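PDB 5L3S: signal recognition particle receptor FtsY from Sulfolobus acidocaldarius, which belongs to the SRP54-type family of P-loop proteins and acts as the docking receptor for the signal recognition particle. Local coordinates for residues B[15-20]-B[57-62]; B[29-34]-B[43-48]; B[130-135]-B[155-160]; B[215-220]-B[238-243]. All blocks are in the same frame, centred on the assembly; numbering follows the deposited sequence. Where two conformers were deposited one is given.

Contact 1: residues B[15-20]-B[57-62]; sequences YKTIKE and GKKVSR
Ile18 and Val60 form the apolar centre of this small antiparallel pairing, their side chains crossing at about a right angle with CG1 of Ile18 4.1 Å from CG1 of Val60. Val60 CG1 sits between its own backbone N and carbonyl carbon (chi1 66°), a position that also brings it 3.3 Å from Lys16 O. Lys16 and Val60 are the antiparallel hydrogen-bonded pair of strands 15-17 and 59-61, the bond from Val60 N to Lys16 O being weak. The Lys16 side chain passes that of Arg62, CG beside CG at 3.9 Å. The other face carries Thr17 and Lys59; Lys59 also stretches past Tyr15, with its CD at the edge of the ring. Beyond the strands, Ile18 N donates almost straight to Lys58 O (2.9 Å, 173°), and Gly57 N returns a bond to Ile18 O. The pairing joins the chain just before helix 20-36 to the chain just after helix 41-55 in the bundle domain, about 39 Å from the centre of the chain. Lys16 NZ and Arg62 NE, 4.4 Å apart, probably repel each other, so this pair adds carbon packing but no charge attraction; the two straighter main-chain bonds lie at the Ile18 end.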
loop_
_atom_site.group_PDB
_atom_site.type_symbol
_atom_site.label_atom_id
_atom_site.label_comp_id
_atom_site.label_asym_id
_atom_site.label_seq_id
_atom_site.Cartn_x
_atom_site.Cartn_y
_atom_site.Cartn_z
ATOM N N TYR B 15 -17.952 -14.656 43.321
ATOM C CA TYR B 15 -17.305 -14.136 42.129
ATOM C C TYR B 15 -15.874 -13.725 42.464
ATOM O O TYR B 15 -15.619 -13.163 43.532
ATOM C CB TYR B 15 -18.088 -12.937 41.582
ATOM C CG TYR B 15 -19.595 -13.085 41.662
ATOM C CD1 TYR B 15 -20.388 -12.050 42.148
ATOM C CD2 TYR B 15 -20.228 -14.254 41.251
ATOM C CE1 TYR B 15 -21.765 -12.174 42.229
ATOM C CE2 TYR B 15 -21.608 -14.388 41.330
ATOM C CZ TYR B 15 -22.369 -13.344 41.816
ATOM O OH TYR B 15 -23.739 -13.469 41.898
ATOM N N LYS B 16 -14.941 -14.013 41.557
ATOM C CA LYS B 16 -13.543 -13.625 41.744
ATOM C C LYS B 16 -13.262 -12.242 41.168
ATOM O O LYS B 16 -13.848 -11.847 40.165
ATOM C CB LYS B 16 -12.592 -14.656 41.131
ATOM C CG LYS B 16 -12.464 -15.950 41.926
ATOM C CD LYS B 16 -12.010 -15.691 43.361
ATOM C CE LYS B 16 -11.806 -16.994 44.114
ATOM N NZ LYS B 16 -11.581 -16.784 45.574
ATOM N N THR B 17 -12.366 -11.509 41.814
ATOM C CA THR B 17 -12.019 -10.163 41.384
ATOM C C THR B 17 -10.828 -10.174 40.417
ATOM O O THR B 17 -9.776 -10.737 40.713
ATOM C CB THR B 17 -11.696 -9.266 42.588
ATOM O OG1 THR B 17 -12.804 -9.268 43.496
ATOM C CG2 THR B 17 -11.418 -7.841 42.138
ATOM N N ILE B 18 -10.999 -9.550 39.262
ATOM C CA ILE B 18 -9.919 -9.503 38.284
ATOM C C ILE B 18 -8.804 -8.566 38.731
ATOM O O ILE B 18 -9.048 -7.406 39.061
ATOM C CB ILE B 18 -10.420 -9.064 36.908
ATOM C CG1 ILE B 18 -11.461 -10.049 36.378
ATOM C CG2 ILE B 18 -9.251 -8.935 35.937
ATOM C CD1 ILE B 18 -12.062 -9.619 35.048
ATOM N N LYS B 19 -7.581 -9.091 38.745
ATOM C CA LYS B 19 -6.401 -8.306 39.075
ATOM C C LYS B 19 -5.525 -8.228 37.836
ATOM O O LYS B 19 -5.705 -9.016 36.909
ATOM C CB LYS B 19 -5.610 -8.972 40.199
ATOM C CG LYS B 19 -6.436 -9.331 41.423
ATOM C CD LYS B 19 -7.062 -8.098 42.033
ATOM C CE LYS B 19 -7.945 -8.469 43.232
ATOM N NZ LYS B 19 -7.162 -9.163 44.278
ATOM N N GLU B 20 -4.569 -7.300 37.836
ATOM C CA GLU B 20 -3.698 -7.114 36.670
ATOM C C GLU B 20 -2.988 -8.399 36.271
ATOM O O GLU B 20 -2.935 -8.741 35.094
ATOM C CB GLU B 20 -2.686 -5.987 36.885
ATOM C CG GLU B 20 -1.952 -5.615 35.592
ATOM C CD GLU B 20 -0.969 -4.473 35.755
ATOM O OE1 GLU B 20 -0.696 -4.072 36.906
ATOM O OE2 GLU B 20 -0.468 -3.977 34.721
ATOM N N GLY B 57 -10.584 -4.928 38.695
ATOM C CA GLY B 57 -11.551 -4.642 39.745
ATOM C C GLY B 57 -12.927 -5.238 39.510
ATOM O O GLY B 57 -13.744 -5.303 40.431
ATOM N N LYS B 58 -13.184 -5.676 38.280
ATOM C CA LYS B 58 -14.465 -6.290 37.940
ATOM C C LYS B 58 -14.550 -7.709 38.484
ATOM O O LYS B 58 -13.557 -8.425 38.524
ATOM C CB LYS B 58 -14.689 -6.304 36.426
ATOM C CG LYS B 58 -14.666 -4.933 35.764
ATOM C CD LYS B 58 -15.681 -3.979 36.361
ATOM C CE LYS B 58 -15.788 -2.697 35.539
ATOM N NZ LYS B 58 -16.656 -1.679 36.212
ATOM N N LYS B 59 -15.745 -8.104 38.913
ATOM C CA LYS B 59 -15.956 -9.445 39.442
ATOM C C LYS B 59 -16.273 -10.424 38.319
ATOM O O LYS B 59 -16.711 -10.025 37.242
ATOM C CB LYS B 59 -17.088 -9.446 40.468
ATOM C CG LYS B 59 -16.834 -8.575 41.684
ATOM C CD LYS B 59 -18.049 -8.584 42.599
ATOM C CE LYS B 59 -17.833 -7.726 43.832
ATOM N NZ LYS B 59 -19.010 -7.778 44.751
ATOM N N VAL B 60 -16.053 -11.708 38.582
ATOM C CA VAL B 60 -16.309 -12.750 37.596
ATOM C C VAL B 60 -16.471 -14.097 38.297
ATOM O O VAL B 60 -15.856 -14.338 39.336
ATOM C CB VAL B 60 -15.172 -12.819 36.551
ATOM C CG1 VAL B 60 -13.868 -13.265 37.199
ATOM C CG2 VAL B 60 -15.547 -13.740 35.406
ATOM N N SER B 61 -17.311 -14.965 37.737
ATOM C CA SER B 61 -17.566 -16.279 38.324
ATOM C C SER B 61 -16.296 -17.118 38.423
ATOM O O SER B 61 -15.374 -16.968 37.615
ATOM C CB SER B 61 -18.623 -17.033 37.520
ATOM O OG SER B 61 -18.794 -18.346 38.020
ATOM N N ARG B 62 -16.261 -18.006 39.413
ATOM C CA ARG B 62 -15.076 -18.812 39.693
ATOM C C ARG B 62 -14.695 -19.754 38.554
ATOM O O ARG B 62 -13.528 -19.822 38.173
ATOM C CB ARG B 62 -15.255 -19.603 40.988
ATOM C CG ARG B 62 -15.128 -18.762 42.243
ATOM C CD ARG B 62 -15.597 -19.521 43.474
ATOM N NE ARG B 62 -15.434 -18.728 44.687
ATOM C CZ ARG B 62 -15.851 -19.105 45.891
ATOM N NH1 ARG B 62 -16.466 -20.270 46.047
ATOM N NH2 ARG B 62 -15.657 -18.317 46.939
#

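Contact 2: residues B[29-34]-B[43-48]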
loop_
_atom_site.group_PDB
_atom_site.type_symbol
_atom_site.label_atom_id
_atom_site.label_comp_id
_atom_site.label_asym_id
_atom_site.label_seq_id
_atom_site.Cartn_x
_atom_site.Cartn_y
_atom_site.Cartn_z
ATOM N N GLU B 29 -1.028 -11.768 24.098
ATOM C CA GLU B 29 -1.503 -12.466 22.899
ATOM C C GLU B 29 -2.373 -11.540 22.047
ATOM O O GLU B 29 -2.260 -11.523 20.821
ATOM C CB GLU B 29 -2.284 -13.730 23.257
ATOM C CG GLU B 29 -1.415 -14.885 23.729
ATOM C CD GLU B 29 -2.225 -16.090 24.186
ATOM O OE1 GLU B 29 -3.466 -15.976 24.295
ATOM O OE2 GLU B 29 -1.616 -17.152 24.440
ATOM N N LEU B 30 -3.233 -10.763 22.699
ATOM C CA LEU B 30 -4.089 -9.824 21.977
ATOM C C LEU B 30 -3.285 -8.716 21.295
ATOM O O LEU B 30 -3.653 -8.255 20.213
ATOM C CB LEU B 30 -5.148 -9.225 22.903
ATOM C CG LEU B 30 -6.224 -10.222 23.345
ATOM C CD1 LEU B 30 -7.142 -9.625 24.412
ATOM C CD2 LEU B 30 -7.026 -10.706 22.141
ATOM N N ARG B 31 -2.198 -8.292 21.932
ATOM C CA ARG B 31 -1.364 -7.245 21.373
ATOM C C ARG B 31 -0.749 -7.697 20.063
ATOM O O ARG B 31 -0.733 -6.951 19.092
ATOM C CB ARG B 31 -0.246 -6.839 22.331
ATOM C CG ARG B 31 0.673 -5.771 21.730
ATOM C CD ARG B 31 1.935 -5.574 22.563
ATOM N NE ARG B 31 1.626 -5.346 23.973
ATOM C CZ ARG B 31 1.121 -4.216 24.459
ATOM N NH1 ARG B 31 0.851 -3.192 23.646
ATOM N NH2 ARG B 31 0.872 -4.114 25.763
ATOM N N PHE B 32 -0.255 -8.926 20.035
ATOM C CA PHE B 32 0.369 -9.425 18.817
ATOM C C PHE B 32 -0.641 -9.736 17.709
ATOM O O PHE B 32 -0.325 -9.624 16.526
ATOM C CB PHE B 32 1.306 -10.584 19.136
ATOM C CG PHE B 32 2.480 -10.163 19.962
ATOM C CD1 PHE B 32 3.400 -9.255 19.456
ATOM C CD2 PHE B 32 2.643 -10.625 21.260
ATOM C CE1 PHE B 32 4.475 -8.840 20.218
ATOM C CE2 PHE B 32 3.709 -10.211 22.019
ATOM C CZ PHE B 32 4.624 -9.317 21.500
ATOM N N GLN B 33 -1.862 -10.084 18.098
ATOM C CA GLN B 33 -2.936 -10.286 17.136
ATOM C C GLN B 33 -3.318 -8.970 16.456
ATOM O O GLN B 33 -3.445 -8.909 15.233
ATOM C CB GLN B 33 -4.161 -10.923 17.818
ATOM C CG GLN B 33 -5.291 -11.257 16.850
ATOM C CD GLN B 33 -6.300 -12.241 17.431
ATOM O OE1 GLN B 33 -6.181 -12.670 18.582
ATOM N NE2 GLN B 33 -7.300 -12.602 16.631
ATOM N N LEU B 34 -3.496 -7.914 17.246
ATOM C CA LEU B 34 -3.816 -6.600 16.690
ATOM C C LEU B 34 -2.670 -6.064 15.827
ATOM O O LEU B 34 -2.901 -5.536 14.739
ATOM C CB LEU B 34 -4.142 -5.601 17.803
ATOM C CG LEU B 34 -5.386 -5.933 18.652
ATOM C CD1 LEU B 34 -5.495 -5.026 19.872
ATOM C CD2 LEU B 34 -6.615 -5.835 17.799
ATOM N N VAL B 43 -1.932 2.794 18.693
ATOM C CA VAL B 43 -3.363 2.583 18.888
ATOM C C VAL B 43 -3.623 1.267 19.627
ATOM O O VAL B 43 -4.467 1.198 20.520
ATOM C CB VAL B 43 -4.111 2.610 17.540
ATOM C CG1 VAL B 43 -5.572 2.177 17.704
ATOM C CG2 VAL B 43 -4.019 4.000 16.941
ATOM N N THR B 44 -2.887 0.229 19.247
ATOM C CA THR B 44 -2.943 -1.060 19.941
ATOM C C THR B 44 -2.674 -0.907 21.432
ATOM O O THR B 44 -3.410 -1.442 22.267
ATOM C CB THR B 44 -1.957 -2.051 19.310
ATOM O OG1 THR B 44 -2.472 -2.465 18.040
ATOM C CG2 THR B 44 -1.760 -3.282 20.186
ATOM N N GLU B 45 -1.627 -0.165 21.774
ATOM C CA GLU B 45 -1.314 0.070 23.181
ATOM C C GLU B 45 -2.450 0.780 23.942
ATOM O O GLU B 45 -2.813 0.375 25.052
ATOM C CB GLU B 45 -0.014 0.850 23.324
ATOM C CG GLU B 45 0.415 1.032 24.771
ATOM C CD GLU B 45 1.846 1.512 24.904
ATOM O OE1 GLU B 45 2.505 1.728 23.861
ATOM O OE2 GLU B 45 2.309 1.670 26.058
ATOM N N LYS B 46 -3.016 1.828 23.348
ATOM C CA LYS B 46 -4.079 2.580 24.026
ATOM C C LYS B 46 -5.317 1.714 24.219
ATOM O O LYS B 46 -5.933 1.727 25.275
ATOM C CB LYS B 46 -4.445 3.842 23.245
ATOM C CG LYS B 46 -3.397 4.940 23.284
ATOM C CD LYS B 46 -3.742 6.039 22.288
ATOM C CE LYS B 46 -2.802 7.228 22.395
ATOM N NZ LYS B 46 -2.973 8.153 21.231
ATOM N N ILE B 47 -5.671 0.949 23.195
ATOM C CA ILE B 47 -6.846 0.093 23.273
ATOM C C ILE B 47 -6.697 -0.970 24.361
ATOM O O ILE B 47 -7.643 -1.263 25.106
ATOM C CB ILE B 47 -7.129 -0.554 21.904
ATOM C CG1 ILE B 47 -7.807 0.471 20.995
ATOM C CG2 ILE B 47 -8.012 -1.783 22.045
ATOM C CD1 ILE B 47 -7.998 -0.010 19.589
ATOM N N LEU B 48 -5.501 -1.534 24.469
ATOM C CA LEU B 48 -5.265 -2.565 25.466
ATOM C C LEU B 48 -5.155 -1.983 26.877
ATOM O O LEU B 48 -5.496 -2.646 27.866
ATOM C CB LEU B 48 -4.013 -3.364 25.110
ATOM C CG LEU B 48 -4.175 -4.213 23.851
ATOM C CD1 LEU B 48 -2.905 -4.973 23.604
ATOM C CD2 LEU B 48 -5.362 -5.163 23.984
#
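Leu48 CD1 lies against Arg31, 3.5 Å from CB and over the centre of one guanidinium face, 4.1 Å above the plane. The arginine thus meets its neighbour helix mainly through carbon. Arg31 CG, anti to the backbone N (chi1 178°), lies 3.8 Å from Thr44 CG2. The chain then bends at chi3, and NH1 ends 3.9 Å from Glu45 CA, which lies near the guanidinium plane at its edge. The two side chains run side by side in the same direction, yet NH1 stays 5.2 Å from Glu45 OE1, and the guanidinium and carboxylate planes are nearly perpendicular (88°). NH2 has a long, weak ion pair with Glu28 of its own helix. The other branch of Leu48, CD2, reaches Leu34 CD1 at 4.1 Å as the two leucines slide past each other in opposite directions, while Leu34 CB rests 3.6 Å from Thr44 OG1. The contact joins helices 20-36 and 41-55, an antiparallel helical hairpin of the SRP54-type bundle domain, whose short segments here run 144° apart. Further out, the Thr44 hydroxyl bonds to Ser40 O one turn earlier, which satisfies a buried polar atom. Behind Leu30, whose CB touches Leu48 CD2, stand Val70 and Leu74 of helix 66-85 and Phe295 of helix 287-295. Phe32 points away from helix 41-55 and meets an aromatic side chain of another protein chain.

Contact 3: residues B[130-135]-B[155-160]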
loop_
_atom_site.group_PDB
_atom_site.type_symbol
_atom_site.label_atom_id
_atom_site.label_comp_id
_atom_site.label_asym_id
_atom_site.label_seq_id
_atom_site.Cartn_x
_atom_site.Cartn_y
_atom_site.Cartn_z
ATOM N N LEU B 130 -29.040 5.354 -10.123
ATOM C CA LEU B 130 -28.585 6.740 -10.081
ATOM C C LEU B 130 -27.691 7.051 -11.284
ATOM O O LEU B 130 -26.740 6.327 -11.538
ATOM C CB LEU B 130 -27.821 6.996 -8.778
ATOM C CG LEU B 130 -28.718 6.904 -7.540
ATOM C CD1 LEU B 130 -27.904 6.822 -6.259
ATOM C CD2 LEU B 130 -29.651 8.089 -7.499
ATOM N N SER B 131 -27.992 8.121 -12.021
ATOM C CA SER B 131 -27.154 8.497 -13.167
ATOM C C SER B 131 -25.836 9.129 -12.706
ATOM O O SER B 131 -25.762 9.753 -11.638
ATOM C CB SER B 131 -27.912 9.407 -14.147
ATOM O OG SER B 131 -28.365 10.601 -13.531
ATOM N N THR B 132 -24.770 8.939 -13.480
ATOM C CA THR B 132 -23.447 9.368 -13.051
ATOM C C THR B 132 -22.594 9.832 -14.217
ATOM O O THR B 132 -22.711 9.299 -15.319
ATOM C CB THR B 132 -22.677 8.204 -12.379
ATOM O OG1 THR B 132 -22.466 7.159 -13.338
ATOM C CG2 THR B 132 -23.445 7.640 -11.196
ATOM N N ILE B 133 -21.730 10.808 -13.970
ATOM C CA ILE B 133 -20.659 11.112 -14.917
ATOM C C ILE B 133 -19.361 11.211 -14.137
ATOM O O ILE B 133 -19.359 11.479 -12.929
ATOM C CB ILE B 133 -20.881 12.412 -15.721
ATOM C CG1 ILE B 133 -20.751 13.641 -14.826
ATOM C CG2 ILE B 133 -22.222 12.395 -16.445
ATOM C CD1 ILE B 133 -20.883 14.939 -15.589
ATOM N N ILE B 134 -18.251 10.978 -14.826
ATOM C CA ILE B 134 -16.945 10.997 -14.199
ATOM C C ILE B 134 -16.167 12.184 -14.728
ATOM O O ILE B 134 -16.170 12.441 -15.935
ATOM C CB ILE B 134 -16.155 9.725 -14.560
ATOM C CG1 ILE B 134 -16.956 8.478 -14.186
ATOM C CG2 ILE B 134 -14.759 9.759 -13.928
ATOM C CD1 ILE B 134 -16.370 7.175 -14.707
ATOM N N ALA B 135 -15.535 12.916 -13.815
ATOM C CA ALA B 135 -14.581 13.957 -14.169
ATOM C C ALA B 135 -13.169 13.366 -14.140
ATOM O O ALA B 135 -12.699 12.903 -13.090
ATOM C CB ALA B 135 -14.678 15.103 -13.187
ATOM N N LEU B 155 -18.735 0.815 -18.551
ATOM C CA LEU B 155 -19.862 1.088 -17.645
ATOM C C LEU B 155 -20.969 1.869 -18.359
ATOM O O LEU B 155 -22.058 2.071 -17.815
ATOM C CB LEU B 155 -19.374 1.873 -16.433
ATOM C CG LEU B 155 -18.370 1.128 -15.544
ATOM C CD1 LEU B 155 -17.533 2.127 -14.807
ATOM C CD2 LEU B 155 -19.104 0.215 -14.576
ATOM N N GLU B 156 -20.673 2.304 -19.578
ATOM C CA GLU B 156 -21.592 3.102 -20.398
ATOM C C GLU B 156 -22.020 4.387 -19.702
ATOM O O GLU B 156 -23.206 4.712 -19.634
ATOM C CB GLU B 156 -22.815 2.284 -20.835
ATOM C CG GLU B 156 -22.477 1.120 -21.742
ATOM C CD GLU B 156 -23.704 0.369 -22.210
ATOM O OE1 GLU B 156 -24.416 -0.199 -21.358
ATOM O OE2 GLU B 156 -23.961 0.349 -23.430
ATOM N N VAL B 157 -21.051 5.105 -19.158
ATOM C CA VAL B 157 -21.327 6.405 -18.572
ATOM C C VAL B 157 -20.442 7.442 -19.226
ATOM O O VAL B 157 -19.389 7.109 -19.773
ATOM C CB VAL B 157 -21.094 6.417 -17.044
ATOM C CG1 VAL B 157 -22.043 5.442 -16.363
ATOM C CG2 VAL B 157 -19.652 6.088 -16.715
ATOM N N GLN B 158 -20.870 8.696 -19.170
ATOM C CA GLN B 158 -20.112 9.786 -19.776
ATOM C C GLN B 158 -18.866 10.158 -18.975
ATOM O O GLN B 158 -18.927 10.348 -17.763
ATOM C CB GLN B 158 -20.993 11.022 -19.919
ATOM C CG GLN B 158 -20.201 12.289 -20.214
ATOM C CD GLN B 158 -20.103 12.586 -21.698
ATOM O OE1 GLN B 158 -21.115 12.684 -22.382
ATOM N NE2 GLN B 158 -18.874 12.731 -22.201
ATOM N N LEU B 159 -17.737 10.274 -19.667
ATOM C CA LEU B 159 -16.508 10.770 -19.065
ATOM C C LEU B 159 -16.264 12.192 -19.545
ATOM O O LEU B 159 -16.281 12.461 -20.743
ATOM C CB LEU B 159 -15.311 9.906 -19.482
ATOM C CG LEU B 159 -13.965 10.359 -18.923
ATOM C CD1 LEU B 159 -13.947 10.225 -17.396
ATOM C CD2 LEU B 159 -12.826 9.547 -19.545
ATOM N N ILE B 160 -16.018 13.101 -18.618
ATOM C CA ILE B 160 -15.683 14.460 -19.002
ATOM C C ILE B 160 -14.158 14.632 -18.911
ATOM O O ILE B 160 -13.565 14.537 -17.829
ATOM C CB ILE B 160 -16.411 15.479 -18.118
ATOM C CG1 ILE B 160 -17.927 15.261 -18.217
ATOM C CG2 ILE B 160 -16.038 16.912 -18.514
ATOM C CD1 ILE B 160 -18.516 15.687 -19.558
HETATM O O HOH W 1 -23.377 9.163 -18.040
#
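Val157, just after the Schellman motif that ends helix 144-155 with Glu156 (phi 57°) as its C-prime residue, puts CG2 4.0 Å from Ile134 CD1, the two side chains crossing at about a right angle. Here a beta-alpha-beta unit of the P-loop GTPase-type domain completes its crossover from strand 132-137 through that helix to the edge strand 158-160. At Gln158 the strands have not yet come fully together: its N donates to a water, which in turn donates to Thr132 O. Its carbonyl does reach across, accepting from Ile134 N at 3.1 Å, and its CB lies beside Ile133 CG2, the side chains pointing the same way. Leu159 faces the helix side; CG lies anti to the backbone N (chi1 179°), and chi2 of 65° then turns CD1 to 3.6 Å from Ile134 CG2. Leu148 of the crossover helix touches both residues. Ile160 returns to the face of Ile133, placing CG1 4.0 Å from Ile133 CD1. Phe178 and Ala179 of helix 168-181 pack on Ile133 there. The parallel pairing tightens at Ile160 N, which bonds to Ile134 O at 2.8 Å with a nearly linear N-H...O angle.

Contact 4: residues B[215-220]-B[238-243]; sequences DFRILI and NNVGYD. With GOL (glycerol), chain C.
Residues 240-243 run at 105° to the 215-219 portion of the chain, on strand 216-222, bringing Arg217 CA and Tyr242 CA within 4.8 Å, and Asp243 N donates to Arg217 O at 2.9 Å. This is the turn of a beta-alpha-beta unit in the P-loop GTPase-type domain, where helix 228-239 ends and the chain re-enters the sheet as strand 244-248. Asp243 grips the same residue a second time: OD2 accepts from Arg217 N at 2.7 Å through its anti lone pair. Asp243 CB meanwhile lies over one face of the Phe216 ring, offset toward the rim, in a CH-pi contact. A second contact of this kind sets Leu219 CB over the centre of the Tyr242 ring, 3.9 Å from the centroid, with CD2 3.6 Å from CZ. The tyrosine hydroxyl bonds to Ala233 O, and Lys268 makes a cation-pi contact with the same ring. The extended Arg217 chain carries its guanidinium to the helix end, where glycerol, probably from the crystallisation liquor, lets O3 accept from NH1 and donate to Val240 O. NH1 also donates to Gly241 O (3.2 Å, 171°), an oxygen lying in the guanidinium plane although the nitrogen sits well above the carbonyl plane.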
loop_
_atom_site.group_PDB
_atom_site.type_symbol
_atom_site.label_atom_id
_atom_site.label_comp_id
_atom_site.label_asym_id
_atom_site.label_seq_id
_atom_site.Cartn_x
_atom_site.Cartn_y
_atom_site.Cartn_z
ATOM N N ASP B 215 -19.952 17.500 -2.255
ATOM C CA ASP B 215 -20.899 17.163 -1.210
ATOM C C ASP B 215 -20.355 16.032 -0.345
ATOM O O ASP B 215 -20.795 15.845 0.780
ATOM C CB ASP B 215 -22.242 16.773 -1.817
ATOM C CG ASP B 215 -22.842 17.891 -2.642
ATOM O OD1 ASP B 215 -23.430 18.803 -2.040
ATOM O OD2 ASP B 215 -22.703 17.868 -3.882
ATOM N N PHE B 216 -19.392 15.288 -0.870
ATOM C CA PHE B 216 -18.805 14.175 -0.123
ATOM C C PHE B 216 -17.361 14.030 -0.548
ATOM O O PHE B 216 -17.067 14.075 -1.734
ATOM C CB PHE B 216 -19.565 12.876 -0.414
ATOM C CG PHE B 216 -19.514 11.860 0.709
ATOM C CD1 PHE B 216 -20.172 12.094 1.907
ATOM C CD2 PHE B 216 -18.839 10.661 0.543
ATOM C CE1 PHE B 216 -20.136 11.158 2.938
ATOM C CE2 PHE B 216 -18.798 9.721 1.568
ATOM C CZ PHE B 216 -19.452 9.973 2.771
ATOM N N ARG B 217 -16.455 13.845 0.416
ATOM C CA ARG B 217 -15.041 13.684 0.096
ATOM C C ARG B 217 -14.555 12.332 0.629
ATOM O O ARG B 217 -14.765 12.025 1.792
ATOM C CB ARG B 217 -14.202 14.785 0.754
ATOM C CG ARG B 217 -14.580 16.209 0.438
ATOM C CD ARG B 217 -13.728 17.143 1.276
ATOM N NE ARG B 217 -14.067 18.541 1.064
ATOM C CZ ARG B 217 -13.396 19.564 1.583
ATOM N NH1 ARG B 217 -12.340 19.348 2.359
ATOM N NH2 ARG B 217 -13.785 20.808 1.328
ATOM N N ILE B 218 -13.915 11.536 -0.223
ATOM C CA ILE B 218 -13.502 10.195 0.158
ATOM C C ILE B 218 -11.993 10.024 0.013
ATOM O O ILE B 218 -11.445 10.176 -1.074
ATOM C CB ILE B 218 -14.193 9.110 -0.686
ATOM C CG1 ILE B 218 -15.720 9.222 -0.547
ATOM C CG2 ILE B 218 -13.721 7.718 -0.257
ATOM C CD1 ILE B 218 -16.484 8.209 -1.374
ATOM N N LEU B 219 -11.344 9.710 1.126
ATOM C CA LEU B 219 -9.932 9.357 1.116
ATOM C C LEU B 219 -9.823 7.876 0.809
ATOM O O LEU B 219 -10.542 7.055 1.393
ATOM C CB LEU B 219 -9.302 9.658 2.475
ATOM C CG LEU B 219 -7.870 9.117 2.668
ATOM C CD1 LEU B 219 -6.902 9.781 1.713
ATOM C CD2 LEU B 219 -7.434 9.259 4.154
ATOM N N ILE B 220 -8.942 7.530 -0.126
ATOM C CA ILE B 220 -8.659 6.128 -0.403
ATOM C C ILE B 220 -7.379 5.683 0.327
ATOM O O ILE B 220 -6.346 6.330 0.215
ATOM C CB ILE B 220 -8.516 5.863 -1.912
ATOM C CG1 ILE B 220 -9.750 6.385 -2.672
ATOM C CG2 ILE B 220 -8.320 4.377 -2.160
ATOM C CD1 ILE B 220 -11.054 5.804 -2.146
ATOM N N ASN B 238 -5.983 16.917 8.397
ATOM C CA ASN B 238 -5.528 18.239 8.826
ATOM C C ASN B 238 -5.338 19.240 7.680
ATOM O O ASN B 238 -5.640 20.414 7.837
ATOM C CB ASN B 238 -4.231 18.131 9.635
ATOM C CG ASN B 238 -4.417 17.390 10.951
ATOM O OD1 ASN B 238 -5.497 17.404 11.544
ATOM N ND2 ASN B 238 -3.355 16.743 11.417
ATOM N N ASN B 239 -4.832 18.781 6.535
ATOM C CA ASN B 239 -4.537 19.687 5.425
ATOM C C ASN B 239 -5.698 19.885 4.452
ATOM O O ASN B 239 -5.767 20.894 3.751
ATOM C CB ASN B 239 -3.322 19.200 4.627
ATOM C CG ASN B 239 -2.063 19.115 5.463
ATOM O OD1 ASN B 239 -1.992 19.668 6.562
ATOM N ND2 ASN B 239 -1.053 18.421 4.938
ATOM N N VAL B 240 -6.586 18.902 4.387
ATOM C CA VAL B 240 -7.625 18.876 3.363
ATOM C C VAL B 240 -9.014 18.680 3.986
ATOM O O VAL B 240 -9.932 19.478 3.749
ATOM C CB VAL B 240 -7.346 17.742 2.353
ATOM C CG1 VAL B 240 -8.397 17.727 1.242
ATOM C CG2 VAL B 240 -5.938 17.864 1.768
ATOM N N GLY B 241 -9.153 17.627 4.799
ATOM C CA GLY B 241 -10.443 17.245 5.365
ATOM C C GLY B 241 -11.197 16.294 4.442
ATOM O O GLY B 241 -11.187 16.462 3.219
ATOM N N TYR B 242 -11.823 15.271 5.015
ATOM C CA TYR B 242 -12.626 14.330 4.230
ATOM C C TYR B 242 -13.744 13.773 5.109
ATOM O O TYR B 242 -13.736 13.963 6.329
ATOM C CB TYR B 242 -11.772 13.200 3.648
ATOM C CG TYR B 242 -10.923 12.476 4.678
ATOM C CD1 TYR B 242 -9.636 12.926 4.979
ATOM C CD2 TYR B 242 -11.404 11.356 5.350
ATOM C CE1 TYR B 242 -8.848 12.287 5.928
ATOM C CE2 TYR B 242 -10.619 10.701 6.302
ATOM C CZ TYR B 242 -9.339 11.176 6.580
ATOM O OH TYR B 242 -8.554 10.555 7.519
ATOM N N ASP B 243 -14.697 13.080 4.495
ATOM C CA ASP B 243 -15.885 12.610 5.211
ATOM C C ASP B 243 -15.813 11.126 5.566
ATOM O O ASP B 243 -16.333 10.700 6.600
ATOM C CB ASP B 243 -17.135 12.862 4.370
ATOM C CG ASP B 243 -17.318 14.325 4.034
ATOM O OD1 ASP B 243 -17.529 15.114 4.972
ATOM O OD2 ASP B 243 -17.253 14.685 2.839
HETATM C C1 GOL C . -11.075 23.547 0.630
HETATM O O1 GOL C . -9.804 23.906 0.137
HETATM C C2 GOL C . -10.942 22.460 1.692
HETATM O O2 GOL C . -9.582 22.238 2.007
HETATM C C3 GOL C . -11.710 22.895 2.937
HETATM O O3 GOL C . -11.957 21.777 3.760
#

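The four contacts follow the chain from the helical bundle domain into the P-loop domain. Contact 2 is nested within the loop closed by contact 1: strand 15-17 leads into helix 20-36, helix 41-55 leads out to strand 59-61, and the contact centres are about 22 Å apart on one hairpin. Contacts 3 and 4 come later, in series, as two beta-alpha-beta units of a single sheet, about 21 Å between centres; contact 3 joins its edge strand, contact 4 a strand nearer the middle. Contact 1 lies about 59 Å from contact 3, centre to centre, on the opposite side of the chain's centre. Contacts 1 and 2 thus belong to the helical bundle domain, and contacts 3 and 4 to the P-loop domain that holds the bound phosphoaminophosphonic acid-guanylate ester.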